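Local coordinates for protein thiol transferase (Phanerochaete chrysosporium, PDB 4F0B) that probably catalyses glutathione-dependent thiol transfer as a dimeric, Ure2p-type glutathione transferase with a GST fold, and binds oxidized glutathione disulfide, at residues E114-Q117 / W118-A122; G174-I178 / A179-I183. All coordinates share one frame; numbering follows the deposited sequence. Where two conformers were deposited one is given.

Contact 1. Residues E114-Q117 / W118-A122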
# COMPACT_ATOMS: atom_id res chain seq x y z
N GLU A 114 12.22 6.69 -2.16
CA GLU A 114 12.58 5.39 -1.63
C GLU A 114 11.76 5.02 -0.41
O GLU A 114 11.35 3.85 -0.25
CB GLU A 114 14.07 5.30 -1.30
CG GLU A 114 15.00 5.39 -2.50
CD GLU A 114 16.43 5.04 -2.10
OE1 GLU A 114 17.27 5.96 -2.12
OE2 GLU A 114 16.69 3.86 -1.73
N GLU A 115 11.53 6.00 0.47
CA GLU A 115 10.68 5.75 1.61
C GLU A 115 9.27 5.34 1.18
O GLU A 115 8.73 4.36 1.72
CB GLU A 115 10.69 7.01 2.48
CG GLU A 115 9.80 6.92 3.69
CD GLU A 115 9.63 8.27 4.29
OE1 GLU A 115 8.67 8.98 3.89
OE2 GLU A 115 10.49 8.67 5.08
N LEU A 116 8.67 6.05 0.22
CA LEU A 116 7.36 5.64 -0.32
C LEU A 116 7.41 4.24 -0.92
O LEU A 116 6.51 3.43 -0.71
CB LEU A 116 6.88 6.60 -1.40
CG LEU A 116 6.49 8.01 -0.95
CD1 LEU A 116 6.06 8.81 -2.17
CD2 LEU A 116 5.35 7.95 0.08
N GLN A 117 8.47 3.93 -1.65
CA GLN A 117 8.54 2.60 -2.27
C GLN A 117 8.52 1.51 -1.21
O GLN A 117 7.79 0.51 -1.37
CB GLN A 117 9.81 2.50 -3.12
CG GLN A 117 9.82 3.46 -4.32
CD GLN A 117 11.13 3.39 -5.04
OE1 GLN A 117 11.60 2.32 -5.41
NE2 GLN A 117 11.77 4.57 -5.23
N TRP A 118 9.32 1.66 -0.15
CA TRP A 118 9.33 0.62 0.90
C TRP A 118 8.05 0.59 1.73
O TRP A 118 7.61 -0.50 2.11
CB TRP A 118 10.62 0.68 1.73
CG TRP A 118 11.79 0.20 0.92
CD1 TRP A 118 12.66 0.97 0.22
CD2 TRP A 118 12.16 -1.17 0.66
NE1 TRP A 118 13.59 0.16 -0.45
CE2 TRP A 118 13.27 -1.15 -0.20
CE3 TRP A 118 11.66 -2.40 1.08
CZ2 TRP A 118 13.90 -2.33 -0.64
CZ3 TRP A 118 12.28 -3.56 0.64
CH2 TRP A 118 13.38 -3.51 -0.21
N LEU A 119 7.42 1.74 1.94
CA LEU A 119 6.12 1.75 2.60
C LEU A 119 5.08 1.03 1.75
O LEU A 119 4.32 0.19 2.26
CB LEU A 119 5.65 3.17 2.91
CG LEU A 119 6.38 3.85 4.06
CD1 LEU A 119 6.01 5.33 4.07
CD2 LEU A 119 5.96 3.25 5.41
N PHE A 120 5.04 1.35 0.46
CA PHE A 120 4.09 0.68 -0.44
C PHE A 120 4.41 -0.82 -0.58
O PHE A 120 3.46 -1.64 -0.67
CB PHE A 120 3.99 1.38 -1.79
CG PHE A 120 3.08 2.57 -1.79
CD1 PHE A 120 1.71 2.39 -1.74
CD2 PHE A 120 3.58 3.88 -1.85
CE1 PHE A 120 0.86 3.49 -1.73
CE2 PHE A 120 2.74 5.00 -1.85
CZ PHE A 120 1.35 4.80 -1.80
N PHE A 121 5.68 -1.20 -0.58
CA PHE A 121 6.03 -2.61 -0.60
C PHE A 121 5.41 -3.32 0.61
O PHE A 121 4.86 -4.41 0.48
CB PHE A 121 7.57 -2.74 -0.62
CG PHE A 121 8.05 -4.14 -0.30
CD1 PHE A 121 7.99 -5.17 -1.25
CD2 PHE A 121 8.58 -4.42 0.95
CE1 PHE A 121 8.45 -6.48 -0.94
CE2 PHE A 121 9.05 -5.72 1.28
CZ PHE A 121 8.97 -6.75 0.34
N ALA A 122 5.58 -2.74 1.79
CA ALA A 122 5.04 -3.33 3.01
C ALA A 122 3.52 -3.34 2.95
O ALA A 122 2.88 -4.33 3.36
CB ALA A 122 5.44 -2.48 4.20
O HOH W 1 15.35 1.39 -2.39

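Contact 2. Residues G174-I178 / A179-I183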
# COMPACT_ATOMS: atom_id res chain seq x y z
N GLY A 174 18.87 3.12 5.96
CA GLY A 174 20.06 3.68 6.61
C GLY A 174 19.78 4.02 8.06
O GLY A 174 20.22 3.34 8.99
N THR A 175 19.06 5.13 8.25
CA THR A 175 18.61 5.53 9.58
C THR A 175 17.20 5.03 9.83
O THR A 175 16.36 4.93 8.92
CB THR A 175 18.63 7.07 9.73
OG1 THR A 175 17.89 7.65 8.64
CG2 THR A 175 20.07 7.59 9.67
N TYR A 176 16.93 4.72 11.10
CA TYR A 176 15.60 4.27 11.54
C TYR A 176 14.52 5.28 11.24
O TYR A 176 14.67 6.47 11.51
CB TYR A 176 15.67 4.03 13.04
CG TYR A 176 14.36 3.77 13.75
CD1 TYR A 176 13.74 2.52 13.66
CD2 TYR A 176 13.78 4.74 14.54
CE1 TYR A 176 12.55 2.26 14.34
CE2 TYR A 176 12.59 4.48 15.24
CZ TYR A 176 12.01 3.25 15.14
OH TYR A 176 10.87 3.00 15.84
N GLY A 177 13.43 4.81 10.66
CA GLY A 177 12.35 5.73 10.36
C GLY A 177 11.07 5.01 10.03
O GLY A 177 10.88 3.82 10.34
N ILE A 178 10.15 5.77 9.43
CA ILE A 178 8.79 5.27 9.24
C ILE A 178 8.68 4.01 8.38
O ILE A 178 7.75 3.23 8.60
CB ILE A 178 7.81 6.35 8.75
CG1 ILE A 178 8.26 6.98 7.43
CG2 ILE A 178 7.64 7.42 9.86
CD1 ILE A 178 7.21 7.97 6.84
N ALA A 179 9.62 3.77 7.45
CA ALA A 179 9.58 2.50 6.74
C ALA A 179 9.86 1.31 7.65
O ALA A 179 9.20 0.27 7.52
CB ALA A 179 10.54 2.49 5.58
N ASP A 180 10.81 1.46 8.56
CA ASP A 180 11.04 0.41 9.55
C ASP A 180 9.85 0.22 10.45
O ASP A 180 9.47 -0.91 10.72
CB ASP A 180 12.25 0.75 10.41
CG ASP A 180 13.49 1.02 9.58
OD1 ASP A 180 14.15 0.06 9.11
OD2 ASP A 180 13.76 2.23 9.38
N ILE A 181 9.29 1.32 10.93
CA ILE A 181 8.17 1.26 11.86
C ILE A 181 6.99 0.49 11.26
O ILE A 181 6.40 -0.38 11.91
CB ILE A 181 7.79 2.67 12.37
CG1 ILE A 181 8.91 3.25 13.25
CG2 ILE A 181 6.46 2.64 13.15
CD1 ILE A 181 8.79 4.77 13.49
N LYS A 182 6.65 0.80 10.01
CA LYS A 182 5.54 0.13 9.35
C LYS A 182 5.72 -1.37 9.29
O LYS A 182 4.80 -2.15 9.65
CB LYS A 182 5.37 0.67 7.93
CG LYS A 182 4.40 -0.17 7.07
CD LYS A 182 2.97 -0.18 7.58
CE LYS A 182 2.16 -1.29 6.86
NZ LYS A 182 0.86 -1.55 7.55
N ILE A 183 6.90 -1.82 8.87
CA ILE A 183 7.11 -3.25 8.73
C ILE A 183 7.29 -3.94 10.08
O ILE A 183 6.84 -5.09 10.24
CB ILE A 183 8.30 -3.55 7.81
CG1 ILE A 183 7.99 -2.96 6.43
CG2 ILE A 183 8.53 -5.07 7.73
CD1 ILE A 183 9.11 -3.10 5.37
O HOH W 2 14.85 3.34 7.29

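Contact 1. Residues E114-Q117 / W118-A122
E114 and W118, one helical turn apart, meet twice: through their backbones and through a water at their side-chain ends. W118 N donates to E114 O at 3.0 Å, and the same carbonyl oxygen lies at the edge of the indole, 3.2 Å from W118 CD1. The ring gets there because CG stands beside the backbone N (chi1 -71°), which swings the indole back along the helix toward E114. Its N-H then points in the ring plane at a water 2.9 Å from W118 NE1, and the water donates a hydrogen bond to E114 OE2 at 2.9 Å. F120 repeats the edge-on approach on another side of the helix: with CG again beside its backbone N (chi1 -82°), CD2 comes within 3.2 Å of L116 O, which also accepts the nearly straight bond from F120 N. E115 and L119 run side by side in the same direction, E115 CG 4.1 Å from L119 CD1, while the carboxylate end of E115 reaches R103 N. The Q117 amide faces the dimer interface, where OE1 accepts from F82 N of the second subunit, and NE2 turns back to S113 OG. F120 stacks on F120 of that subunit. Within the chain, this part of helix 109-139 is packed by E115, L116 and L119 on helix 84-95, by L119 and A122 on helix 178-187, and by F121 on helix 145-166.

Contact 2. Residues G174-I178 / A179-I183
Y176 lies across I181 at about a right angle, its hydroxyl end over the isoleucine branch, with Y176 OH 3.3 Å from I181 CG1. The ring is carried forward along the chain because CG stands opposite the backbone N (chi1 171°). Its inner end meets D180, where Y176 CD1 is 4.0 Å from D180 CB and the ring and carboxylate planes are 19° apart. The carboxylate turns back to the start of the helix: D180 OD2 accepts G177 N at 2.9 Å on its anti side, and a water 2.6 Å from D180 OD2 links it to T175 O. This is the D180 half of a capping box at N-cap G177, whose lack of a side chain leaves the reciprocal half absent, and Y176 with I181 forms the hydrophobic staple, a pairing known at this helix in glutathione transferases. Buried D180 is also held by W206 NE1 and I172 N, both donating to OD1. With an alanine at Y176, I181 would probably lose its cover on the loop side, and E28 and R213 would lose their hydroxyl and cation-pi partners. I181 also packs on V21 and I24 of helix 20-33, while K182 leads to T84 OG1 and the bound glutathione disulfide.

Both contacts are largely buried and touch each other where helix 109-139 runs beside helix 178-187, their centres about 10 Å apart. The join is mostly apolar: A122 CB lies 3.4 Å from I183 CG1, and L119 CD2 is 3.7 Å from K182 CB. Contact 1 sits within a continuous helix, so its backbone bonds are regular and its side chains spread from the interior to the second subunit. Contact 2 starts a helix from a loop whose outer end, at G174 and T175, is exposed. At its first turn a side-chain carboxylate accepts the N-cap N-H. No other protein chain touches it; it packs on helices of its own chain, among them 20-33, with K182 at the ligand pocket.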